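PDB 5TZ6: CurJ from Moorea producens 3L, which provides a polyketide synthase dehydratase domain that probably carries out a vinylogous dehydration in curacin biosynthesis, here as an inactive mutant with a bound hydroxy acid. Local coordinates for residues L8-F16 with F26-F37; C221-V229 with K274-F282. The protein carries 1 engineered substitution. All blocks are in the same frame, centred on the assembly; numbering follows the deposited sequence.

Overall arrangement
The two contacts sit on opposite sides of the chain's centre, one in each of the two hot-dog family regions of the dehydratase. Interaction 1 comes first along the chain and pairs the N-terminal strand 14-16 with strand 24-30; interaction 2 opens only after it has closed, and packs the end of helix 215-223 and the turns that follow against strand 274-282. Their centres are about 28 Å apart and their nearest atoms about 10 Å, yet both reach the antiparallel strands shared by the two regions. Interaction 1 lies beside the second subunit, whereas interaction 2 is internal and borders the pocket holding the bound hydroxy acid, the F222 side chain about 5 Å from the ligand.

Interaction 1. Residues L8-F16 with F26-F37; sequences LHPLINQKF and FESYFSTENLPF
A classic beta bulge, with N13 and Q14 both facing E27, joins the short strand 14-16 to strand 24-30 in an antiparallel hairpin. E27 O is gripped by two amides: N13 N approaches in the carbonyl plane at 2.8 Å, and Q14 N at 3.0 Å over a straighter N-H (164°). E27 N returns a bond to Q14 O. One step on, K15 and F26 form a non-hydrogen-bonded pair, and the extended lysine chain runs alongside the ring, K15 CD lying 3.4 Å from F26 CE2, before K15 NZ reaches L64 O. I12 CG2 meets the edge of the same ring, 3.9 Å from F26 CD2. Within the bulge, N13 has CG beside its own backbone N (chi1 -71°), which carries the amide across to Y29. There N13 OD1 accepts from Y29 N at 3.2 Å, the donor standing well above the carbonyl plane, and N13 CG lies 3.5 Å from Y29 CD2 with amide and ring planes 57° apart. With an alanine here, Y29 N would probably lose its side-chain acceptor and the Y29 ring its neighbouring amide. The L11 and L35 side chains cross at about a right angle, L11 CD2 lying 4.0 Å from L35 CD1 and at the edge of F37, while L35 CD1 sits over the F30 ring centre. F16, at the end of the strand, meets F16 and F25 of the second subunit. Such a bulged hairpin at the outermost strand of this chain, carried to the subunit boundary, is consistent with the dimeric double hot-dog fold of polyketide synthase dehydratases.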
loop_
_atom_site.group_PDB
_atom_site.type_symbol
_atom_site.label_atom_id
_atom_site.label_comp_id
_atom_site.label_asym_id
_atom_site.label_seq_id
_atom_site.Cartn_x
_atom_site.Cartn_y
_atom_site.Cartn_z
ATOM N N LEU A 8 -5.986 9.320 2.780
ATOM C CA LEU A 8 -6.529 8.806 4.034
ATOM C C LEU A 8 -6.387 9.827 5.156
ATOM O O LEU A 8 -7.265 9.929 6.023
ATOM C CB LEU A 8 -5.837 7.496 4.415
ATOM C CG LEU A 8 -5.850 6.381 3.366
ATOM C CD1 LEU A 8 -5.092 5.155 3.862
ATOM C CD2 LEU A 8 -7.277 6.013 2.979
ATOM N N HIS A 9 -5.302 10.600 5.142
ATOM C CA HIS A 9 -4.974 11.564 6.178
ATOM C C HIS A 9 -3.954 12.493 5.551
ATOM O O HIS A 9 -3.075 12.010 4.824
ATOM C CB HIS A 9 -4.402 10.867 7.421
ATOM C CG HIS A 9 -4.312 11.743 8.634
ATOM N ND1 HIS A 9 -3.392 12.763 8.756
ATOM C CD2 HIS A 9 -5.017 11.734 9.791
ATOM C CE1 HIS A 9 -3.541 13.350 9.931
ATOM N NE2 HIS A 9 -4.521 12.745 10.577
ATOM N N PRO A 10 -4.028 13.806 5.784
ATOM C CA PRO A 10 -3.098 14.723 5.100
ATOM C C PRO A 10 -1.643 14.281 5.199
ATOM O O PRO A 10 -0.811 14.671 4.373
ATOM C CB PRO A 10 -3.336 16.072 5.803
ATOM C CG PRO A 10 -4.242 15.777 6.987
ATOM C CD PRO A 10 -4.985 14.522 6.644
ATOM N N LEU A 11 -1.329 13.447 6.190
ATOM C CA LEU A 11 0.022 12.947 6.399
ATOM C C LEU A 11 0.228 11.528 5.885
ATOM O O LEU A 11 1.352 11.023 5.946
ATOM C CB LEU A 11 0.367 12.990 7.889
ATOM C CG LEU A 11 0.516 14.367 8.523
ATOM C CD1 LEU A 11 0.787 14.223 10.010
ATOM C CD2 LEU A 11 1.624 15.159 7.836
ATOM N N ILE A 12 -0.817 10.871 5.386
ATOM C CA ILE A 12 -0.747 9.451 5.053
ATOM C C ILE A 12 -1.447 9.236 3.720
ATOM O O ILE A 12 -2.656 9.466 3.607
ATOM C CB ILE A 12 -1.381 8.569 6.142
ATOM C CG1 ILE A 12 -0.532 8.616 7.411
ATOM C CG2 ILE A 12 -1.544 7.138 5.647
ATOM C CD1 ILE A 12 -1.142 7.879 8.577
ATOM N N ASN A 13 -0.698 8.783 2.716
ATOM C CA ASN A 13 -1.299 8.584 1.404
ATOM C C ASN A 13 -2.055 7.263 1.327
ATOM O O ASN A 13 -3.217 7.235 0.906
ATOM C CB ASN A 13 -0.226 8.670 0.317
ATOM C CG ASN A 13 0.297 10.088 0.127
ATOM O OD1 ASN A 13 1.109 10.577 0.917
ATOM N ND2 ASN A 13 -0.181 10.760 -0.917
ATOM N N GLN A 14 -1.438 6.157 1.736
ATOM C CA GLN A 14 -2.152 4.890 1.657
ATOM C C GLN A 14 -1.807 4.020 2.853
ATOM O O GLN A 14 -0.772 4.186 3.495
ATOM C CB GLN A 14 -1.867 4.120 0.359
ATOM C CG GLN A 14 -0.517 3.438 0.298
ATOM C CD GLN A 14 -0.347 2.608 -0.963
ATOM O OE1 GLN A 14 -0.060 1.411 -0.896
ATOM N NE2 GLN A 14 -0.540 3.238 -2.118
ATOM N N LYS A 15 -2.712 3.095 3.150
ATOM C CA LYS A 15 -2.521 2.071 4.164
ATOM C C LYS A 15 -2.562 0.707 3.494
ATOM O O LYS A 15 -3.359 0.481 2.577
ATOM C CB LYS A 15 -3.606 2.167 5.241
ATOM C CG LYS A 15 -3.905 0.865 5.957
ATOM C CD LYS A 15 -4.890 1.084 7.095
ATOM C CE LYS A 15 -5.103 -0.192 7.903
ATOM N NZ LYS A 15 -6.095 -0.001 8.997
ATOM N N PHE A 16 -1.701 -0.201 3.943
ATOM C CA PHE A 16 -1.671 -1.543 3.387
ATOM C C PHE A 16 -1.558 -2.573 4.496
ATOM O O PHE A 16 -0.710 -2.449 5.387
ATOM C CB PHE A 16 -0.512 -1.739 2.408
ATOM C CG PHE A 16 -0.485 -3.107 1.802
ATOM C CD1 PHE A 16 -1.357 -3.442 0.782
ATOM C CD2 PHE A 16 0.372 -4.076 2.290
ATOM C CE1 PHE A 16 -1.355 -4.713 0.233
ATOM C CE2 PHE A 16 0.382 -5.347 1.750
ATOM C CZ PHE A 16 -0.484 -5.667 0.720
ATOM N N PHE A 26 1.771 1.998 6.709
ATOM C CA PHE A 26 1.260 3.267 6.212
ATOM C C PHE A 26 2.340 3.950 5.384
ATOM O O PHE A 26 3.521 3.923 5.742
ATOM C CB PHE A 26 0.789 4.166 7.355
ATOM C CG PHE A 26 -0.362 3.589 8.131
ATOM C CD1 PHE A 26 -0.145 2.740 9.203
ATOM C CD2 PHE A 26 -1.666 3.877 7.766
ATOM C CE1 PHE A 26 -1.213 2.200 9.909
ATOM C CE2 PHE A 26 -2.740 3.336 8.468
ATOM C CZ PHE A 26 -2.510 2.499 9.542
ATOM N N GLU A 27 1.935 4.530 4.258
ATOM C CA GLU A 27 2.860 5.084 3.283
ATOM C C GLU A 27 2.469 6.513 2.947
ATOM O O GLU A 27 1.286 6.824 2.751
ATOM C CB GLU A 27 2.897 4.244 1.999
ATOM C CG GLU A 27 3.972 4.683 1.018
ATOM C CD GLU A 27 4.122 3.732 -0.154
ATOM O OE1 GLU A 27 4.862 2.734 -0.019
ATOM O OE2 GLU A 27 3.505 3.986 -1.211
ATOM N N SER A 28 3.487 7.365 2.857
ATOM C CA SER A 28 3.334 8.807 2.768
ATOM C C SER A 28 4.506 9.348 1.966
ATOM O O SER A 28 5.604 8.787 2.007
ATOM C CB SER A 28 3.284 9.447 4.156
ATOM O OG SER A 28 2.746 10.755 4.088
ATOM N N TYR A 29 4.271 10.429 1.224
ATOM C CA TYR A 29 5.284 10.996 0.333
ATOM C C TYR A 29 5.659 12.386 0.839
ATOM O O TYR A 29 4.916 13.352 0.643
ATOM C CB TYR A 29 4.778 11.027 -1.104
ATOM C CG TYR A 29 4.356 9.663 -1.595
ATOM C CD1 TYR A 29 5.284 8.642 -1.753
ATOM C CD2 TYR A 29 3.028 9.394 -1.892
ATOM C CE1 TYR A 29 4.899 7.387 -2.193
ATOM C CE2 TYR A 29 2.635 8.146 -2.333
ATOM C CZ TYR A 29 3.572 7.146 -2.482
ATOM O OH TYR A 29 3.172 5.902 -2.922
ATOM N N PHE A 30 6.829 12.484 1.466
ATOM C CA PHE A 30 7.245 13.700 2.156
ATOM C C PHE A 30 8.017 14.608 1.206
ATOM O O PHE A 30 9.042 14.205 0.636
ATOM C CB PHE A 30 8.086 13.354 3.384
ATOM C CG PHE A 30 7.274 13.150 4.635
ATOM C CD1 PHE A 30 6.207 12.275 4.647
ATOM C CD2 PHE A 30 7.591 13.821 5.799
ATOM C CE1 PHE A 30 5.460 12.086 5.794
ATOM C CE2 PHE A 30 6.854 13.635 6.951
ATOM C CZ PHE A 30 5.787 12.763 6.948
ATOM N N SER A 31 7.514 15.829 1.042
ATOM C CA SER A 31 8.115 16.842 0.188
ATOM C C SER A 31 7.479 18.180 0.526
ATOM O O SER A 31 6.398 18.240 1.121
ATOM C CB SER A 31 7.921 16.522 -1.297
ATOM O OG SER A 31 6.569 16.707 -1.679
ATOM N N THR A 32 8.167 19.257 0.138
ATOM C CA THR A 32 7.652 20.593 0.412
ATOM C C THR A 32 6.367 20.864 -0.359
ATOM O O THR A 32 5.509 21.618 0.114
ATOM C CB THR A 32 8.708 21.647 0.083
ATOM O OG1 THR A 32 9.166 21.464 -1.262
ATOM C CG2 THR A 32 9.885 21.541 1.039
ATOM N N GLU A 33 6.214 20.265 -1.542
ATOM C CA GLU A 33 4.987 20.461 -2.306
ATOM C C GLU A 33 3.799 19.766 -1.647
ATOM O O GLU A 33 2.704 20.338 -1.576
ATOM C CB GLU A 33 5.178 19.963 -3.738
ATOM C CG GLU A 33 3.910 19.988 -4.576
ATOM C CD GLU A 33 4.180 19.771 -6.051
ATOM O OE1 GLU A 33 5.305 20.081 -6.500
ATOM O OE2 GLU A 33 3.271 19.293 -6.763
ATOM N N ASN A 34 3.987 18.538 -1.154
ATOM C CA ASN A 34 2.885 17.834 -0.503
ATOM C C ASN A 34 2.608 18.391 0.885
ATOM O O ASN A 34 1.448 18.464 1.306
ATOM C CB ASN A 34 3.185 16.340 -0.402
ATOM C CG ASN A 34 3.367 15.695 -1.749
ATOM O OD1 ASN A 34 3.007 16.269 -2.777
ATOM N ND2 ASN A 34 3.926 14.493 -1.756
ATOM N N LEU A 35 3.655 18.787 1.604
ATOM C CA LEU A 35 3.533 19.307 2.965
ATOM C C LEU A 35 4.222 20.662 3.017
ATOM O O LEU A 35 5.418 20.756 3.332
ATOM C CB LEU A 35 4.129 18.329 3.974
ATOM C CG LEU A 35 3.486 16.944 3.912
ATOM C CD1 LEU A 35 4.165 15.989 4.875
ATOM C CD2 LEU A 35 2.000 17.064 4.214
ATOM N N PRO A 36 3.489 21.740 2.733
ATOM C CA PRO A 36 4.141 23.054 2.611
ATOM C C PRO A 36 4.857 23.494 3.873
ATOM O O PRO A 36 5.968 24.029 3.787
ATOM C CB PRO A 36 2.975 23.987 2.254
ATOM C CG PRO A 36 1.935 23.088 1.663
ATOM C CD PRO A 36 2.054 21.798 2.416
ATOM N N PHE A 37 4.260 23.276 5.048
ATOM C CA PHE A 37 4.872 23.749 6.285
ATOM C C PHE A 37 6.259 23.158 6.511
ATOM O O PHE A 37 7.036 23.712 7.298
ATOM C CB PHE A 37 3.988 23.401 7.482
ATOM C CG PHE A 37 3.731 21.918 7.634
ATOM C CD1 PHE A 37 4.651 21.101 8.272
ATOM C CD2 PHE A 37 2.571 21.346 7.138
ATOM C CE1 PHE A 37 4.419 19.746 8.411
ATOM C CE2 PHE A 37 2.336 19.992 7.276
ATOM C CZ PHE A 37 3.262 19.192 7.910
#

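Interaction 2. Residues C221-V229 with K274-F282; sequences CFQSIIALV and KFKADIQLF
F275 projects from strand 274-282 into a hydrophobic cluster of I225, L228 and V229, and no hydrogen bond links the two segments. L228 CD1 meets the ring at its edge, 3.5 Å from F275 CZ, whereas V229 CG1 comes obliquely to 3.6 Å from F275 CE2. I225 slides past the ring in the opposite direction: its CG1 lies between the backbone N and the carbonyl carbon (chi1 87°), and CD1 lies 3.6 Å from F275 CD1. Farther along the strand, I279 CD1 reaches the edge of the F222 ring, 4.3 Å from F222 CD1, and also approaches I225 CG2. C221 SG rests against both methyls of L281, 3.8 Å from L281 CD2. Behind this layer, S224 OG is hydrogen-bonded to T263 OG1 on the adjacent strand 258-267, and the F222 ring packs on F295 and P242 toward the ligand. Q223, which does not touch the strand, donates through NE2 to D219 OD2, a residue of the ligand pocket; D219 and Q223 match the DxxxQ pattern of dehydratase domains. A central helix packed on an antiparallel sheet, here through alternate residues of one strand, is the hallmark of the hot-dog fold.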
loop_
_atom_site.group_PDB
_atom_site.type_symbol
_atom_site.label_atom_id
_atom_site.label_comp_id
_atom_site.label_asym_id
_atom_site.label_seq_id
_atom_site.Cartn_x
_atom_site.Cartn_y
_atom_site.Cartn_z
ATOM N N CYS A 221 5.283 22.579 21.251
ATOM C CA CYS A 221 5.308 22.048 22.607
ATOM C C CYS A 221 6.729 21.701 23.024
ATOM O O CYS A 221 7.168 22.061 24.122
ATOM C CB CYS A 221 4.397 20.822 22.718
ATOM S SG CYS A 221 2.648 21.228 22.790
ATOM N N PHE A 222 7.472 21.008 22.156
ATOM C CA PHE A 222 8.871 20.747 22.496
ATOM C C PHE A 222 9.694 22.031 22.598
ATOM O O PHE A 222 10.653 22.088 23.378
ATOM C CB PHE A 222 9.499 19.796 21.480
ATOM C CG PHE A 222 8.839 18.448 21.424
ATOM C CD1 PHE A 222 8.006 18.025 22.449
ATOM C CD2 PHE A 222 9.066 17.592 20.355
ATOM C CE1 PHE A 222 7.393 16.786 22.401
ATOM C CE2 PHE A 222 8.464 16.350 20.301
ATOM C CZ PHE A 222 7.624 15.948 21.326
ATOM N N GLN A 223 9.331 23.073 21.837
ATOM C CA GLN A 223 10.067 24.335 21.884
ATOM C C GLN A 223 9.913 25.018 23.230
ATOM O O GLN A 223 10.778 25.809 23.624
ATOM C CB GLN A 223 9.589 25.292 20.796
ATOM C CG GLN A 223 9.730 24.812 19.376
ATOM C CD GLN A 223 8.960 25.703 18.426
ATOM O OE1 GLN A 223 8.682 26.856 18.744
ATOM N NE2 GLN A 223 8.589 25.170 17.268
ATOM N N SER A 224 8.812 24.754 23.934
ATOM C CA SER A 224 8.620 25.412 25.222
ATOM C C SER A 224 9.809 25.195 26.153
ATOM O O SER A 224 10.145 26.083 26.943
ATOM C CB SER A 224 7.337 24.917 25.891
ATOM O OG SER A 224 7.382 23.518 26.122
ATOM N N ILE A 225 10.476 24.039 26.071
ATOM C CA ILE A 225 11.548 23.774 27.027
ATOM C C ILE A 225 12.688 24.754 26.837
ATOM O O ILE A 225 13.428 25.035 27.787
ATOM C CB ILE A 225 12.084 22.329 26.936
ATOM C CG1 ILE A 225 13.183 22.235 25.881
ATOM C CG2 ILE A 225 10.958 21.331 26.673
ATOM C CD1 ILE A 225 14.368 21.407 26.333
ATOM N N ILE A 226 12.835 25.307 25.633
ATOM C CA ILE A 226 13.907 26.261 25.394
ATOM C C ILE A 226 13.806 27.415 26.378
ATOM O O ILE A 226 14.820 28.027 26.736
ATOM C CB ILE A 226 13.853 26.765 23.939
ATOM C CG1 ILE A 226 14.253 25.654 22.965
ATOM C CG2 ILE A 226 14.719 28.017 23.766
ATOM C CD1 ILE A 226 15.623 25.061 23.238
ATOM N N ALA A 227 12.590 27.725 26.840
ATOM C CA ALA A 227 12.382 28.864 27.727
ATOM C C ALA A 227 12.948 28.647 29.122
ATOM O O ALA A 227 13.039 29.611 29.889
ATOM C CB ALA A 227 10.890 29.192 27.819
ATOM N N LEU A 228 13.346 27.426 29.464
ATOM C CA LEU A 228 13.974 27.158 30.748
ATOM C C LEU A 228 15.494 27.109 30.669
ATOM O O LEU A 228 16.140 26.835 31.683
ATOM C CB LEU A 228 13.451 25.838 31.322
ATOM C CG LEU A 228 11.935 25.671 31.322
ATOM C CD1 LEU A 228 11.565 24.253 31.713
ATOM C CD2 LEU A 228 11.283 26.669 32.269
ATOM N N VAL A 229 16.076 27.360 29.495
ATOM C CA VAL A 229 17.521 27.257 29.315
ATOM C C VAL A 229 18.064 28.473 28.570
ATOM O O VAL A 229 19.141 28.414 27.967
ATOM C CB VAL A 229 17.881 25.957 28.572
ATOM C CG1 VAL A 229 17.334 24.752 29.318
ATOM C CG2 VAL A 229 17.335 25.997 27.162
ATOM N N LYS A 274 21.625 16.597 29.586
ATOM C CA LYS A 274 20.272 16.081 29.469
ATOM C C LYS A 274 19.311 17.053 30.136
ATOM O O LYS A 274 19.530 17.462 31.281
ATOM C CB LYS A 274 20.146 14.711 30.130
ATOM C CG LYS A 274 20.970 13.619 29.492
ATOM C CD LYS A 274 20.914 12.368 30.347
ATOM C CE LYS A 274 21.487 11.180 29.617
ATOM N NZ LYS A 274 22.746 11.538 28.911
ATOM N N PHE A 275 18.257 17.421 29.421
ATOM C CA PHE A 275 17.171 18.206 29.988
ATOM C C PHE A 275 15.917 17.345 30.000
ATOM O O PHE A 275 15.487 16.853 28.946
ATOM C CB PHE A 275 16.932 19.491 29.199
ATOM C CG PHE A 275 16.069 20.472 29.925
ATOM C CD1 PHE A 275 14.696 20.444 29.774
ATOM C CD2 PHE A 275 16.630 21.395 30.792
ATOM C CE1 PHE A 275 13.897 21.335 30.458
ATOM C CE2 PHE A 275 15.838 22.287 31.478
ATOM C CZ PHE A 275 14.470 22.261 31.311
ATOM N N LYS A 276 15.330 17.178 31.186
ATOM C CA LYS A 276 14.170 16.318 31.387
ATOM C C LYS A 276 12.972 17.148 31.831
ATOM O O LYS A 276 13.096 18.035 32.686
ATOM C CB LYS A 276 14.464 15.221 32.413
ATOM C CG LYS A 276 15.661 14.349 32.060
ATOM C CD LYS A 276 16.097 13.485 33.237
ATOM C CE LYS A 276 17.147 12.469 32.807
ATOM N NZ LYS A 276 17.494 11.520 33.902
ATOM N N ALA A 277 11.811 16.852 31.249
ATOM C CA ALA A 277 10.639 17.695 31.414
ATOM C C ALA A 277 9.355 16.888 31.256
ATOM O O ALA A 277 9.327 15.852 30.584
ATOM C CB ALA A 277 10.651 18.832 30.394
ATOM N N ASP A 278 8.296 17.380 31.892
ATOM C CA ASP A 278 6.926 16.966 31.633
ATOM C C ASP A 278 6.181 18.137 31.006
ATOM O O ASP A 278 6.392 19.300 31.385
ATOM C CB ASP A 278 6.222 16.522 32.918
ATOM C CG ASP A 278 6.770 15.210 33.473
ATOM O OD1 ASP A 278 7.154 14.330 32.675
ATOM O OD2 ASP A 278 6.816 15.060 34.713
ATOM N N ILE A 279 5.302 17.825 30.056
ATOM C CA ILE A 279 4.581 18.831 29.289
ATOM C C ILE A 279 3.100 18.482 29.267
ATOM O O ILE A 279 2.720 17.308 29.211
ATOM C CB ILE A 279 5.141 18.939 27.854
ATOM C CG1 ILE A 279 6.667 19.094 27.895
ATOM C CG2 ILE A 279 4.471 20.078 27.108
ATOM C CD1 ILE A 279 7.348 18.920 26.558
ATOM N N GLN A 280 2.266 19.525 29.280
ATOM C CA GLN A 280 0.811 19.405 29.284
ATOM C C GLN A 280 0.249 20.454 28.335
ATOM O O GLN A 280 0.407 21.655 28.564
ATOM C CB GLN A 280 0.245 19.584 30.693
ATOM C CG GLN A 280 0.506 18.400 31.614
ATOM C CD GLN A 280 -0.172 18.562 32.951
ATOM O OE1 GLN A 280 -0.210 19.658 33.510
ATOM N NE2 GLN A 280 -0.737 17.477 33.463
ATOM N N LEU A 281 -0.351 20.009 27.244
ATOM C CA LEU A 281 -1.067 20.887 26.335
ATOM C C LEU A 281 -2.551 20.783 26.656
ATOM O O LEU A 281 -3.093 19.676 26.694
ATOM C CB LEU A 281 -0.793 20.482 24.888
ATOM C CG LEU A 281 -1.422 21.290 23.758
ATOM C CD1 LEU A 281 -0.932 22.735 23.766
ATOM C CD2 LEU A 281 -1.119 20.605 22.434
ATOM N N PHE A 282 -3.206 21.919 26.908
ATOM C CA PHE A 282 -4.618 21.877 27.275
ATOM C C PHE A 282 -5.387 23.052 26.677
ATOM O O PHE A 282 -4.820 24.017 26.145
ATOM C CB PHE A 282 -4.822 21.808 28.798
ATOM C CG PHE A 282 -4.156 22.902 29.555
ATOM C CD1 PHE A 282 -2.816 22.812 29.890
ATOM C CD2 PHE A 282 -4.874 24.023 29.947
ATOM C CE1 PHE A 282 -2.194 23.826 30.588
ATOM C CE2 PHE A 282 -4.262 25.040 30.648
ATOM C CZ PHE A 282 -2.919 24.944 30.968
#